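Local coordinates for protein D-aminopeptidase (Burkholderia sp. LK4, PDB 5TZB) that probably removes N-terminal residues, including beta-amino acids, from short peptides as a beta-aminopeptidase of peptidase family S58 with an Ntn-hydrolase-like fold, at residues E71-F83 and F304-Y316. Numbering follows the deposited sequence.
Sequences EPRAGAAHDSPCF and FATGNDGLPAANY
Arg73 reaches across to the loop 306-309 and ties it to its own segment through four backbone carbonyls. From CB the side chain leaves with CG anti to the carbonyl carbon (chi1 -62°), bends at chi2 (-75°), and then runs extended through CD to NE. Arg73 NE donates to Ser80 O at 2.9 Å, from above that carbonyl's plane. Beyond CZ the two ends divide the work. Arg73 NH1 bonds Thr306 O at 3.1 Å, on a lone pair of that oxygen, and also lies against Thr306 CB. Arg73 NH2 bonds Asn308 O at 2.9 Å, almost exactly in the guanidinium plane, and Pro81 O within its own segment. Asp309 lays its CB beside NH2, but its carboxylate makes no contact with the charged nitrogens.

Deeper in, Leu311 CD1 sits over the centre of the Phe83 ring, 3.6 Å from the centroid. CD2 touches the ring at CZ. Asn308 ND2 comes to the ring's edge, while its OD1 accepts from Lys327 N. Met328 of the second subunit also packs on Phe83. Pro72 CB meets the Phe304 ring off-centre, with the sulfur of Cys82 placed obliquely to it.

Ala305 N donates to Phe83 O at 2.9 Å where strands 82-88 and 298-305 run antiparallel. In place of a second direct bond, water 5 joins Phe83 N to Ala305 O, and also to Asn308 O. Water 3 links Pro81 O to Leu311 N, and water 1 links His78 O to Ala314 N.

The contact joins the loop leading into strand 82-88 to the loop leaving strand 298-305, where the two strands meet. Arg73 and the other waters serve loop carbonyls and amides. Four carbonyl oxygens fix the guanidinium's rotation, and together they probably help to stabilise its positive charge.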
ATOM      1  N   GLU C  71     -11.310  -9.189 -23.289  1.00 20.04           N
ATOM      2  CA  GLU C  71     -12.642  -8.720 -22.909  1.00 20.16           C
ATOM      3  C   GLU C  71     -13.063  -9.511 -21.678  1.00 18.09           C
ATOM      4  O   GLU C  71     -13.070 -10.743 -21.722  1.00 18.39           O
ATOM      5  CB  GLU C  71     -13.660  -8.903 -24.039  1.00 21.07           C
ATOM      6  CG  GLU C  71     -13.374  -8.097 -25.296  1.00 23.77           C
ATOM      7  CD  GLU C  71     -13.790  -6.631 -25.187  1.00 25.65           C
ATOM      8  OE1 GLU C  71     -14.129  -6.159 -24.074  1.00 26.17           O
ATOM      9  OE2 GLU C  71     -13.806  -5.953 -26.238  1.00 26.98           O
ATOM     10  N   PRO C  72     -13.357  -8.819 -20.562  1.00 16.40           N
ATOM     11  CA  PRO C  72     -13.730  -9.541 -19.346  1.00 16.83           C
ATOM     12  C   PRO C  72     -15.137 -10.156 -19.394  1.00 18.39           C
ATOM     13  O   PRO C  72     -15.419 -11.027 -18.574  1.00 19.51           O
ATOM     14  CB  PRO C  72     -13.661  -8.456 -18.266  1.00 15.90           C
ATOM     15  CG  PRO C  72     -13.939  -7.190 -19.005  1.00 15.30           C
ATOM     16  CD  PRO C  72     -13.284  -7.361 -20.330  1.00 15.16           C
ATOM     17  N   ARG C  73     -15.994  -9.693 -20.304  1.00 19.02           N
ATOM     18  CA  ARG C  73     -17.387 -10.152 -20.392  1.00 19.97           C
ATOM     19  C   ARG C  73     -17.760 -10.596 -21.803  1.00 22.73           C
ATOM     20  O   ARG C  73     -17.030 -10.331 -22.766  1.00 23.59           O
ATOM     21  CB  ARG C  73     -18.360  -9.047 -19.953  1.00 19.64           C
ATOM     22  CG  ARG C  73     -18.222  -8.578 -18.509  1.00 19.78           C
ATOM     23  CD  ARG C  73     -18.790  -9.595 -17.525  1.00 19.89           C
ATOM     24  NE  ARG C  73     -18.953  -9.022 -16.194  1.00 19.44           N
ATOM     25  CZ  ARG C  73     -19.333  -9.714 -15.122  1.00 19.47           C
ATOM     26  NH1 ARG C  73     -19.577 -11.014 -15.221  1.00 20.08           N
ATOM     27  NH2 ARG C  73     -19.452  -9.113 -13.945  1.00 18.65           N
ATOM     28  N   ALA C  74     -18.901 -11.274 -21.926  1.00 23.49           N
ATOM     29  CA  ALA C  74     -19.406 -11.669 -23.235  1.00 24.36           C
ATOM     30  C   ALA C  74     -19.784 -10.429 -24.035  1.00 24.67           C
ATOM     31  O   ALA C  74     -19.656 -10.411 -25.260  1.00 25.57           O
ATOM     32  CB  ALA C  74     -20.611 -12.617 -23.098  1.00 24.25           C
ATOM     33  N   GLY C  75     -20.284  -9.409 -23.339  1.00 25.09           N
ATOM     34  CA  GLY C  75     -20.614  -8.139 -23.961  1.00 25.27           C
ATOM     35  C   GLY C  75     -19.720  -7.004 -23.490  1.00 25.58           C
ATOM     36  O   GLY C  75     -18.589  -7.222 -23.040  1.00 25.94           O
ATOM     37  N   ALA C  76     -20.249  -5.786 -23.549  1.00 25.08           N
ATOM     38  CA  ALA C  76     -19.474  -4.606 -23.193  1.00 25.62           C
ATOM     39  C   ALA C  76     -19.124  -4.560 -21.701  1.00 23.98           C
ATOM     40  O   ALA C  76     -19.986  -4.703 -20.841  1.00 21.97           O
ATOM     41  CB  ALA C  76     -20.231  -3.354 -23.601  1.00 26.76           C
ATOM     42  N   ALA C  77     -17.844  -4.351 -21.407  1.00 24.06           N
ATOM     43  CA  ALA C  77     -17.358  -4.296 -20.030  1.00 22.42           C
ATOM     44  C   ALA C  77     -18.003  -3.159 -19.233  1.00 21.10           C
ATOM     45  O   ALA C  77     -18.305  -3.314 -18.040  1.00 18.64           O
ATOM     46  CB  ALA C  77     -15.829  -4.149 -20.023  1.00 22.55           C
ATOM     47  N   HIS C  78     -18.211  -2.019 -19.891  1.00 22.37           N
ATOM     48  CA  HIS C  78     -18.803  -0.869 -19.224  1.00 23.29           C
ATOM     49  C   HIS C  78     -20.150  -1.236 -18.596  1.00 22.67           C
ATOM     50  O   HIS C  78     -20.476  -0.770 -17.506  1.00 21.62           O
ATOM     51  CB  HIS C  78     -18.979   0.319 -20.188  1.00 26.01           C
ATOM     52  CG  HIS C  78     -19.592   1.526 -19.532  1.00 27.56           C
ATOM     53  ND1 HIS C  78     -18.856   2.425 -18.783  1.00 27.13           N
ATOM     54  CD2 HIS C  78     -20.878   1.953 -19.474  1.00 27.43           C
ATOM     55  CE1 HIS C  78     -19.662   3.360 -18.305  1.00 27.43           C
ATOM     56  NE2 HIS C  78     -20.893   3.097 -18.710  1.00 27.80           N
ATOM     57  N   ASP C  79     -20.927  -2.078 -19.276  1.00 23.35           N
ATOM     58  CA  ASP C  79     -22.289  -2.377 -18.810  1.00 24.96           C
ATOM     59  C   ASP C  79     -22.342  -3.453 -17.751  1.00 24.19           C
ATOM     60  O   ASP C  79     -23.341  -3.587 -17.046  1.00 24.67           O
ATOM     61  CB  ASP C  79     -23.185  -2.786 -19.975  1.00 26.57           C
ATOM     62  CG  ASP C  79     -23.404  -1.663 -20.947  1.00 28.30           C
ATOM     63  OD1 ASP C  79     -23.404  -0.493 -20.504  1.00 29.37           O
ATOM     64  OD2 ASP C  79     -23.574  -1.946 -22.150  1.00 29.72           O
ATOM     65  N   SER C  80     -21.259  -4.208 -17.626  1.00 22.47           N
ATOM     66  CA  SER C  80     -21.188  -5.250 -16.623  1.00 21.90           C
ATOM     67  C   SER C  80     -19.819  -5.279 -15.949  1.00 19.12           C
ATOM     68  O   SER C  80     -18.990  -6.137 -16.249  1.00 17.19           O
ATOM     69  CB  SER C  80     -21.497  -6.611 -17.245  1.00 24.97           C
ATOM     70  OG  SER C  80     -21.641  -7.595 -16.226  1.00 27.45           O
ATOM     71  N   PRO C  81     -19.592  -4.345 -15.016  1.00 18.70           N
ATOM     72  CA  PRO C  81     -18.310  -4.235 -14.320  1.00 17.93           C
ATOM     73  C   PRO C  81     -17.906  -5.514 -13.605  1.00 17.34           C
ATOM     74  O   PRO C  81     -18.773  -6.250 -13.141  1.00 17.10           O
ATOM     75  CB  PRO C  81     -18.570  -3.115 -13.295  1.00 17.75           C
ATOM     76  CG  PRO C  81     -19.680  -2.326 -13.875  1.00 18.22           C
ATOM     77  CD  PRO C  81     -20.553  -3.330 -14.551  1.00 19.05           C
ATOM     78  N   CYS C  82     -16.601  -5.761 -13.502  1.00 17.29           N
ATOM     79  CA  CYS C  82     -16.084  -6.883 -12.728  1.00 15.56           C
ATOM     80  C   CYS C  82     -15.318  -6.367 -11.528  1.00 14.79           C
ATOM     81  O   CYS C  82     -14.566  -5.396 -11.626  1.00 15.19           O
ATOM     82  CB  CYS C  82     -15.153  -7.770 -13.564  1.00 16.23           C
ATOM     83  SG  CYS C  82     -15.907  -8.590 -14.966  1.00 18.56           S
ATOM     84  N   PHE C  83     -15.488  -7.025 -10.392  1.00 13.87           N
ATOM     85  CA  PHE C  83     -14.595  -6.783  -9.281  1.00 13.90           C
ATOM     86  C   PHE C  83     -13.162  -7.170  -9.711  1.00 14.23           C
ATOM     87  O   PHE C  83     -12.956  -8.099 -10.505  1.00 13.20           O
ATOM     88  CB  PHE C  83     -15.041  -7.556  -8.047  1.00 13.28           C
ATOM     89  CG  PHE C  83     -16.249  -6.955  -7.349  1.00 13.92           C
ATOM     90  CD1 PHE C  83     -16.453  -5.577  -7.338  1.00 12.76           C
ATOM     91  CD2 PHE C  83     -17.171  -7.774  -6.689  1.00 13.91           C
ATOM     92  CE1 PHE C  83     -17.562  -5.015  -6.672  1.00 14.06           C
ATOM     93  CE2 PHE C  83     -18.288  -7.226  -6.029  1.00 13.46           C
ATOM     94  CZ  PHE C  83     -18.482  -5.848  -6.016  1.00 12.85           C
ATOM     95  N   PHE C 304      -9.251 -10.255 -12.064  1.00 15.65           N
ATOM     96  CA  PHE C 304     -10.667  -9.872 -12.024  1.00 15.80           C
ATOM     97  C   PHE C 304     -11.573 -11.098 -11.899  1.00 16.62           C
ATOM     98  O   PHE C 304     -11.221 -12.211 -12.318  1.00 16.44           O
ATOM     99  CB  PHE C 304     -11.053  -9.017 -13.244  1.00 16.18           C
ATOM    100  CG  PHE C 304     -11.085  -9.767 -14.559  1.00 18.27           C
ATOM    101  CD1 PHE C 304     -12.249 -10.386 -15.008  1.00 18.17           C
ATOM    102  CD2 PHE C 304      -9.960  -9.802 -15.372  1.00 17.94           C
ATOM    103  CE1 PHE C 304     -12.276 -11.062 -16.218  1.00 18.69           C
ATOM    104  CE2 PHE C 304      -9.982 -10.471 -16.587  1.00 18.66           C
ATOM    105  CZ  PHE C 304     -11.147 -11.107 -17.009  1.00 19.28           C
ATOM    106  N   ALA C 305     -12.751 -10.875 -11.322  1.00 17.13           N
ATOM    107  CA  ALA C 305     -13.699 -11.947 -11.070  1.00 16.56           C
ATOM    108  C   ALA C 305     -15.026 -11.657 -11.771  1.00 17.92           C
ATOM    109  O   ALA C 305     -15.477 -10.509 -11.800  1.00 17.70           O
ATOM    110  CB  ALA C 305     -13.906 -12.114  -9.569  1.00 14.65           C
ATOM    111  N   THR C 306     -15.661 -12.696 -12.317  1.00 17.44           N
ATOM    112  CA  THR C 306     -16.920 -12.514 -13.048  1.00 17.08           C
ATOM    113  C   THR C 306     -18.133 -12.998 -12.257  1.00 17.50           C
ATOM    114  O   THR C 306     -19.269 -12.802 -12.691  1.00 18.07           O
ATOM    115  CB  THR C 306     -16.890 -13.236 -14.410  1.00 17.87           C
ATOM    116  OG1 THR C 306     -16.717 -14.644 -14.199  1.00 18.09           O
ATOM    117  CG2 THR C 306     -15.735 -12.723 -15.278  1.00 17.67           C
ATOM    118  N   GLY C 307     -17.892 -13.592 -11.085  1.00 17.45           N
ATOM    119  CA  GLY C 307     -18.934 -14.211 -10.276  1.00 18.52           C
ATOM    120  C   GLY C 307     -20.061 -13.296  -9.847  1.00 19.58           C
ATOM    121  O   GLY C 307     -21.230 -13.686  -9.836  1.00 20.86           O
ATOM    122  N   ASN C 308     -19.716 -12.072  -9.476  1.00 18.70           N
ATOM    123  CA  ASN C 308     -20.727 -11.054  -9.228  1.00 20.38           C
ATOM    124  C   ASN C 308     -21.018 -10.270 -10.503  1.00 23.09           C
ATOM    125  O   ASN C 308     -20.101  -9.768 -11.144  1.00 22.45           O
ATOM    126  CB  ASN C 308     -20.273 -10.127  -8.095  1.00 20.09           C
ATOM    127  CG  ASN C 308     -20.314 -10.808  -6.741  1.00 20.39           C
ATOM    128  OD1 ASN C 308     -21.390 -11.081  -6.199  1.00 21.66           O
ATOM    129  ND2 ASN C 308     -19.149 -11.124  -6.207  1.00 19.82           N
ATOM    130  N   ASP C 309     -22.275 -10.245 -10.937  1.00 25.92           N
ATOM    131  CA  ASP C 309     -22.626  -9.418 -12.091  1.00 27.57           C
ATOM    132  C   ASP C 309     -23.779  -8.512 -11.711  1.00 25.52           C
ATOM    133  O   ASP C 309     -24.228  -8.524 -10.570  1.00 23.64           O
ATOM    134  CB  ASP C 309     -22.925 -10.267 -13.337  1.00 31.20           C
ATOM    135  CG  ASP C 309     -24.148 -11.178 -13.184  1.00 35.10           C
ATOM    136  OD1 ASP C 309     -24.319 -12.068 -14.053  1.00 37.11           O
ATOM    137  OD2 ASP C 309     -24.924 -11.035 -12.216  1.00 35.70           O
ATOM    138  N   GLY C 310     -24.258  -7.718 -12.656  1.00 26.18           N
ATOM    139  CA  GLY C 310     -25.302  -6.766 -12.328  1.00 25.57           C
ATOM    140  C   GLY C 310     -24.766  -5.681 -11.412  1.00 24.29           C
ATOM    141  O   GLY C 310     -25.523  -5.046 -10.685  1.00 22.82           O
ATOM    142  N   LEU C 311     -23.445  -5.482 -11.423  1.00 24.08           N
ATOM    143  CA  LEU C 311     -22.843  -4.407 -10.642  1.00 23.37           C
ATOM    144  C   LEU C 311     -23.202  -3.107 -11.341  1.00 24.50           C
ATOM    145  O   LEU C 311     -23.350  -3.085 -12.564  1.00 25.75           O
ATOM    146  CB  LEU C 311     -21.313  -4.585 -10.504  1.00 22.03           C
ATOM    147  CG  LEU C 311     -20.800  -5.853  -9.803  1.00 20.52           C
ATOM    148  CD1 LEU C 311     -19.271  -5.896  -9.744  1.00 19.50           C
ATOM    149  CD2 LEU C 311     -21.377  -5.944  -8.389  1.00 20.45           C
ATOM    150  N   PRO C 312     -23.380  -2.019 -10.572  1.00 25.78           N
ATOM    151  CA  PRO C 312     -23.863  -0.786 -11.205  1.00 26.63           C
ATOM    152  C   PRO C 312     -22.812  -0.131 -12.092  1.00 27.45           C
ATOM    153  O   PRO C 312     -21.683   0.103 -11.658  1.00 28.50           O
ATOM    154  CB  PRO C 312     -24.196   0.131 -10.016  1.00 26.79           C
ATOM    155  CG  PRO C 312     -24.119  -0.727  -8.793  1.00 26.58           C
ATOM    156  CD  PRO C 312     -23.193  -1.865  -9.120  1.00 25.83           C
ATOM    157  N   ALA C 313     -23.195   0.155 -13.327  1.00 28.14           N
ATOM    158  CA  ALA C 313     -22.337   0.884 -14.240  1.00 31.10           C
ATOM    159  C   ALA C 313     -22.264   2.334 -13.792  1.00 32.46           C
ATOM    160  O   ALA C 313     -23.245   2.885 -13.297  1.00 32.46           O
ATOM    161  CB  ALA C 313     -22.852   0.778 -15.672  1.00 31.94           C
ATOM    162  N   ALA C 314     -21.094   2.939 -13.962  1.00 32.56           N
ATOM    163  CA  ALA C 314     -20.877   4.324 -13.579  1.00 31.31           C
ATOM    164  C   ALA C 314     -21.624   5.242 -14.528  1.00 30.47           C
ATOM    165  O   ALA C 314     -21.476   5.149 -15.741  1.00 31.38           O
ATOM    166  CB  ALA C 314     -19.387   4.659 -13.580  1.00 32.03           C
ATOM    167  N   ASN C 315     -22.459   6.100 -13.955  1.00 30.27           N
ATOM    168  CA  ASN C 315     -23.234   7.092 -14.688  1.00 30.22           C
ATOM    169  C   ASN C 315     -23.518   8.230 -13.724  1.00 30.71           C
ATOM    170  O   ASN C 315     -24.564   8.256 -13.074  1.00 30.95           O
ATOM    171  CB  ASN C 315     -24.527   6.490 -15.234  1.00 31.04           C
ATOM    172  CG  ASN C 315     -25.273   7.443 -16.161  1.00 32.41           C
ATOM    173  OD1 ASN C 315     -24.779   8.521 -16.500  1.00 33.22           O
ATOM    174  ND2 ASN C 315     -26.492   7.062 -16.544  1.00 31.65           N
ATOM    175  N   TYR C 316     -22.573   9.149 -13.602  1.00 31.26           N
ATOM    176  CA  TYR C 316     -22.620  10.146 -12.544  1.00 32.52           C
ATOM    177  C   TYR C 316     -23.773  11.122 -12.703  1.00 35.74           C
ATOM    178  O   TYR C 316     -24.047  11.613 -13.789  1.00 35.02           O
ATOM    179  CB  TYR C 316     -21.271  10.868 -12.459  1.00 31.07           C
ATOM    180  CG  TYR C 316     -20.186   9.897 -12.040  1.00 29.12           C
ATOM    181  CD1 TYR C 316     -19.915   9.681 -10.696  1.00 27.76           C
ATOM    182  CD2 TYR C 316     -19.490   9.136 -12.980  1.00 28.42           C
ATOM    183  CE1 TYR C 316     -18.950   8.773 -10.292  1.00 26.38           C
ATOM    184  CE2 TYR C 316     -18.524   8.220 -12.587  1.00 27.12           C
ATOM    185  CZ  TYR C 316     -18.257   8.048 -11.237  1.00 26.18           C
ATOM    186  OH  TYR C 316     -17.309   7.143 -10.822  1.00 25.11           O
TER
HETATM  187  O   HOH W   1     -19.199   0.936 -15.601  1.00 21.74           O
HETATM  188  O   HOH W   2     -24.364  -4.235 -14.481  1.00 40.29           O
HETATM  189  O   HOH W   3     -21.605  -6.413 -13.224  1.00 18.98           O
HETATM  190  O   HOH W   4     -24.531  -7.168 -15.442  1.00 43.02           O
HETATM  191  O   HOH W   5     -17.367  -9.359 -10.456  1.00 14.85           O